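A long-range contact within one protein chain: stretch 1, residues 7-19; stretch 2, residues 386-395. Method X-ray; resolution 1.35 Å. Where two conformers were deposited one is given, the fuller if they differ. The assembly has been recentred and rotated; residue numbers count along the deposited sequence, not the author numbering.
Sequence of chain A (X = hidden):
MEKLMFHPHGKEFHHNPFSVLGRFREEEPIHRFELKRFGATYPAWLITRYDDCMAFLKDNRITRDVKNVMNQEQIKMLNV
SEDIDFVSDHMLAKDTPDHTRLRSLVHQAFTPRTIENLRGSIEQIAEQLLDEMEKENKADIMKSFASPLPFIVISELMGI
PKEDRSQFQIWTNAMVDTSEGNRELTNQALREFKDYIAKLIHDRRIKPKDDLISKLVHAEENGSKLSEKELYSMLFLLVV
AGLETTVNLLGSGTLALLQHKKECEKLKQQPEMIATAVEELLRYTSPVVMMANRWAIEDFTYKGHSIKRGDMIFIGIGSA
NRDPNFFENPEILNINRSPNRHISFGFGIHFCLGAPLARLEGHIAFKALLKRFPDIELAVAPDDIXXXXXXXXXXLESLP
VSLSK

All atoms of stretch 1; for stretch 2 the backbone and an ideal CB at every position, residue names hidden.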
# COMPACT_ATOMS: atom_id res chain seq x y z
N HIS A 7 -12.20 17.58 5.05
CA HIS A 7 -11.50 18.12 3.96
C HIS A 7 -10.22 17.35 3.66
O HIS A 7 -9.13 17.74 4.07
CB HIS A 7 -11.09 19.59 4.23
CG HIS A 7 -12.25 20.52 4.38
ND1 HIS A 7 -13.20 20.67 3.41
CD2 HIS A 7 -12.70 21.21 5.45
CE1 HIS A 7 -14.14 21.51 3.81
NE2 HIS A 7 -13.87 21.83 5.06
N PRO A 8 -10.37 16.27 2.91
CA PRO A 8 -9.16 15.44 2.73
C PRO A 8 -8.08 16.11 1.94
O PRO A 8 -6.95 15.77 2.03
CB PRO A 8 -9.69 14.21 1.91
CG PRO A 8 -10.96 14.67 1.30
CD PRO A 8 -11.59 15.64 2.34
N HIS A 9 -8.39 17.16 1.13
CA HIS A 9 -7.41 17.93 0.39
C HIS A 9 -6.99 19.15 1.18
O HIS A 9 -6.24 19.96 0.60
CB HIS A 9 -7.99 18.33 -0.96
CG HIS A 9 -8.25 17.15 -1.81
ND1 HIS A 9 -7.21 16.39 -2.30
CD2 HIS A 9 -9.39 16.59 -2.26
CE1 HIS A 9 -7.72 15.42 -3.06
NE2 HIS A 9 -9.02 15.50 -3.03
N GLY A 10 -7.36 19.33 2.39
CA GLY A 10 -7.02 20.51 3.23
C GLY A 10 -5.74 20.44 3.98
O GLY A 10 -5.01 19.36 4.03
N LYS A 11 -5.38 21.51 4.66
CA LYS A 11 -4.10 21.58 5.26
C LYS A 11 -4.00 20.59 6.48
O LYS A 11 -2.92 20.04 6.67
CB LYS A 11 -3.86 23.05 5.74
CG LYS A 11 -2.49 23.30 6.27
CD LYS A 11 -2.10 24.78 6.44
CE LYS A 11 -0.65 24.89 6.74
NZ LYS A 11 -0.15 26.30 6.68
N GLU A 12 -5.01 20.56 7.28
CA GLU A 12 -4.93 19.74 8.55
C GLU A 12 -4.72 18.23 8.21
O GLU A 12 -3.89 17.61 8.82
CB GLU A 12 -6.17 19.89 9.35
CG GLU A 12 -6.44 21.15 10.14
CD GLU A 12 -7.45 20.89 11.27
OE1 GLU A 12 -7.73 19.68 11.61
OE2 GLU A 12 -7.98 21.87 11.85
N PHE A 13 -5.42 17.78 7.19
CA PHE A 13 -5.27 16.34 6.77
C PHE A 13 -3.93 16.08 6.25
O PHE A 13 -3.33 15.00 6.49
CB PHE A 13 -6.35 15.95 5.82
CG PHE A 13 -6.48 14.45 5.60
CD1 PHE A 13 -7.13 13.67 6.49
CD2 PHE A 13 -5.86 13.87 4.54
CE1 PHE A 13 -7.25 12.31 6.26
CE2 PHE A 13 -6.00 12.48 4.33
CZ PHE A 13 -6.72 11.79 5.19
N HIS A 14 -3.32 17.02 5.52
CA HIS A 14 -1.97 16.86 5.07
C HIS A 14 -0.92 16.93 6.19
O HIS A 14 0.09 16.21 6.20
CB HIS A 14 -1.59 17.94 3.97
CG HIS A 14 -0.21 17.77 3.52
ND1 HIS A 14 0.14 16.70 2.73
CD2 HIS A 14 0.94 18.40 3.81
CE1 HIS A 14 1.44 16.72 2.52
NE2 HIS A 14 1.95 17.74 3.12
N HIS A 15 -1.20 17.72 7.19
CA HIS A 15 -0.28 17.84 8.29
C HIS A 15 -0.23 16.56 9.14
O HIS A 15 0.78 16.11 9.50
CB HIS A 15 -0.65 19.03 9.16
CG HIS A 15 0.24 19.18 10.34
ND1 HIS A 15 -0.16 18.87 11.61
CD2 HIS A 15 1.55 19.50 10.42
CE1 HIS A 15 0.84 19.05 12.44
NE2 HIS A 15 1.89 19.44 11.75
N ASN A 16 -1.41 16.03 9.41
CA ASN A 16 -1.53 14.78 10.24
C ASN A 16 -2.89 14.19 10.01
O ASN A 16 -3.84 14.54 10.67
CB ASN A 16 -1.25 15.11 11.71
CG ASN A 16 -1.18 13.87 12.55
OD1 ASN A 16 -1.65 12.85 12.12
ND2 ASN A 16 -0.74 13.96 13.76
N PRO A 17 -2.94 13.19 9.14
CA PRO A 17 -4.27 12.62 8.89
C PRO A 17 -4.81 11.76 10.07
O PRO A 17 -6.01 11.63 10.21
CB PRO A 17 -4.04 11.79 7.62
CG PRO A 17 -2.63 11.47 7.70
CD PRO A 17 -1.97 12.68 8.21
N PHE A 18 -3.88 11.31 10.87
CA PHE A 18 -4.25 10.49 12.02
C PHE A 18 -5.02 11.32 12.99
O PHE A 18 -6.02 10.91 13.58
CB PHE A 18 -3.09 9.83 12.65
CG PHE A 18 -2.36 8.96 11.70
CD1 PHE A 18 -1.33 9.39 10.89
CD2 PHE A 18 -2.77 7.61 11.57
CE1 PHE A 18 -0.74 8.54 9.99
CE2 PHE A 18 -2.11 6.77 10.67
CZ PHE A 18 -1.13 7.21 9.89
N SER A 19 -4.58 12.59 13.16
CA SER A 19 -5.30 13.41 14.15
C SER A 19 -6.66 13.86 13.60
O SER A 19 -7.63 13.89 14.34
CB SER A 19 -4.48 14.62 14.66
OG SER A 19 -5.27 15.68 15.11
N UNK A 386 8.69 16.27 5.66
CA UNK A 386 8.02 16.54 4.39
C UNK A 386 7.26 15.28 3.95
O UNK A 386 7.85 14.26 3.59
CB UNK A 386 9.03 16.97 3.32
N UNK A 387 5.99 15.44 3.86
CA UNK A 387 5.09 14.40 3.42
C UNK A 387 4.61 14.64 1.99
O UNK A 387 4.38 15.83 1.59
CB UNK A 387 3.90 14.31 4.37
N UNK A 388 4.43 13.61 1.18
CA UNK A 388 3.87 13.75 -0.16
C UNK A 388 2.39 14.11 -0.08
O UNK A 388 1.70 13.84 0.90
CB UNK A 388 4.06 12.46 -0.96
N UNK A 389 1.87 14.85 -1.07
CA UNK A 389 0.50 15.15 -1.19
C UNK A 389 -0.19 13.95 -1.78
O UNK A 389 -0.03 13.63 -2.91
CB UNK A 389 0.28 16.41 -2.03
N UNK A 390 -0.91 13.27 -0.98
CA UNK A 390 -1.72 12.10 -1.40
C UNK A 390 -2.69 11.89 -0.28
O UNK A 390 -2.14 11.64 0.85
CB UNK A 390 -0.88 10.85 -1.67
N UNK A 391 -3.96 11.86 -0.59
CA UNK A 391 -5.08 11.70 0.35
C UNK A 391 -5.01 10.26 1.00
O UNK A 391 -5.35 10.13 2.19
CB UNK A 391 -6.41 11.91 -0.37
N UNK A 392 -4.77 9.27 0.19
CA UNK A 392 -4.99 7.89 0.57
C UNK A 392 -3.72 7.29 1.03
O UNK A 392 -3.78 6.39 1.92
CB UNK A 392 -5.58 7.07 -0.58
N UNK A 393 -2.61 7.57 0.42
CA UNK A 393 -1.31 6.97 0.74
C UNK A 393 -0.43 7.90 1.53
O UNK A 393 0.06 8.94 0.89
CB UNK A 393 -0.58 6.55 -0.54
N UNK A 394 -0.10 7.60 2.74
CA UNK A 394 0.63 8.47 3.65
C UNK A 394 2.09 8.15 3.54
O UNK A 394 2.55 7.16 4.07
CB UNK A 394 0.14 8.32 5.09
N UNK A 395 2.84 8.99 2.85
CA UNK A 395 4.23 8.70 2.52
C UNK A 395 5.13 9.92 2.56
O UNK A 395 4.72 11.01 2.20
CB UNK A 395 4.31 8.06 1.13

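At position 386 the CA-to-CB bond points away from stretch 1 and nothing of that stretch lies within reach, so almost any side chain would fit; the residue is Gln-386, which makes no contact.

At position 387 the CA-to-CB bond points toward stretch 1, and the ideal CB sits 3.9 Å from His-14 CE1, beside the imidazole. An aliphatic or aromatic group could pack there. Trp-387 occupies it, its CB 3.8 Å from His-14 CE1. Trp-387 O lies at the edge of the imidazole, 3.2 Å from His-14 CE1, and a water links Trp-387 N (3.0 Å) with His-14 NE2 (2.8 Å).

Position 388 directs its CB away, leaving the side chain unconstrained by stretch 1. Arg-388 meets the histidine through its backbone, with Arg-388 O 3.3 Å from His-14 CE1.

At 389 the CB points sideways, 4.7 Å from His-14 CE1. A long chain could travel on toward His-9, where a carbonyl and an imidazole favour a donor; lysine, arginine or glutamine would suit. Lys-389 is extended through chi3 and turns at chi4 (p). Its NZ donates to a water at 2.6 Å, which also lies 2.7 Å from His-9 ND1, so the two side chains are bridged rather than directly bonded.

Position 390 points away and is open to many residues. The side chain of Asn-390 serves its own stretch: Asn-390 OD1 accepts from the backbone N atoms of positions 392 and 393, both at 3.0 Å.

The CB at 391 points sideways among Pro-8, His-9 and Phe-13, with His-9 CE1 4.6 Å and Phe-13 CE2 4.8 Å away. These surroundings suit a compact apolar group such as valine, isoleucine or leucine. In Val-391, CG1 packs 3.9 Å from Pro-8 CB, while CG2 approaches His-9 CE1 at 3.2 Å. Val-391 O meets the edge of the phenyl ring, 3.2 Å from Phe-13 CE2.

At 392 the CA-to-CB bond points away, and 393 is out of reach, so stretch 1 sets no preference at either; they are Phe-392 and Leu-393.

At 394 the CB points toward stretch 1, 4.9 Å from Pro-17 CG and 5.0 Å from Phe-18 CE1. Beyond lie the carbonyls of His-14 and His-15 near the end of a helix, calling for a long donor, arginine or lysine. Arg-394 reaches them: NH1 donates to His-14 O at 2.9 Å, and NH2 adds weak bonds to His-14 O and His-15 O, each 3.1 Å. Pro-17 CD covers one guanidinium face, 3.4 Å from Arg-394 CZ.

Position 395 is out of reach; it is Gly-395.

Stretch 2 386-395: QWRKNVFLRG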
# COMPACT_ATOMS: atom_id res chain seq x y z
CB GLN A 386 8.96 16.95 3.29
CG GLN A 386 9.87 18.16 3.64
CD GLN A 386 9.06 19.37 3.97
OE1 GLN A 386 9.21 19.97 5.03
NE2 GLN A 386 8.10 19.68 3.13
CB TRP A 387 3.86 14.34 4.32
CG TRP A 387 4.16 13.89 5.65
CD1 TRP A 387 4.43 14.66 6.74
CD2 TRP A 387 4.34 12.53 6.10
NE1 TRP A 387 4.75 13.88 7.82
CE2 TRP A 387 4.66 12.57 7.47
CE3 TRP A 387 4.16 11.30 5.50
CZ2 TRP A 387 4.88 11.40 8.21
CZ3 TRP A 387 4.39 10.16 6.22
CH2 TRP A 387 4.81 10.23 7.49
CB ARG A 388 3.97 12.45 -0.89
CG ARG A 388 5.45 12.13 -1.14
CD ARG A 388 5.66 10.76 -1.70
NE ARG A 388 5.30 10.65 -3.11
CZ ARG A 388 5.53 9.55 -3.83
NH1 ARG A 388 6.03 8.44 -3.29
NH2 ARG A 388 5.19 9.55 -5.11
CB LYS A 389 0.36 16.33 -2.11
CG LYS A 389 -1.08 16.89 -2.25
CD LYS A 389 -1.19 17.98 -3.37
CE LYS A 389 -2.63 18.46 -3.58
NZ LYS A 389 -3.38 18.72 -2.31
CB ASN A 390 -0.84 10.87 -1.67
CG ASN A 390 -1.60 9.71 -2.34
OD1 ASN A 390 -2.72 9.34 -1.97
ND2 ASN A 390 -1.01 9.21 -3.41
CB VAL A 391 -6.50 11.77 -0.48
CG1 VAL A 391 -7.68 11.28 0.31
CG2 VAL A 391 -6.77 13.13 -1.11
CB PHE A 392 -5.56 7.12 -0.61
CG PHE A 392 -6.89 7.63 -1.08
CD1 PHE A 392 -8.06 7.33 -0.37
CD2 PHE A 392 -6.97 8.44 -2.13
CE1 PHE A 392 -9.28 7.82 -0.80
CE2 PHE A 392 -8.21 8.95 -2.57
CZ PHE A 392 -9.32 8.66 -1.85
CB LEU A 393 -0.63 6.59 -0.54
CG LEU A 393 -1.43 5.84 -1.61
CD1 LEU A 393 -0.61 5.55 -2.90
CD2 LEU A 393 -2.04 4.60 -0.98
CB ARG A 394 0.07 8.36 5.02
CG ARG A 394 0.64 9.29 6.07
CD ARG A 394 0.59 10.70 5.62
NE ARG A 394 0.98 11.59 6.68
CZ ARG A 394 0.94 12.94 6.56
NH1 ARG A 394 0.50 13.48 5.44
NH2 ARG A 394 1.29 13.67 7.60
O HOH W 1 -4.52 16.43 -1.88
O HOH W 2 -1.74 14.76 1.74
O HOH W 3 4.52 18.05 4.30
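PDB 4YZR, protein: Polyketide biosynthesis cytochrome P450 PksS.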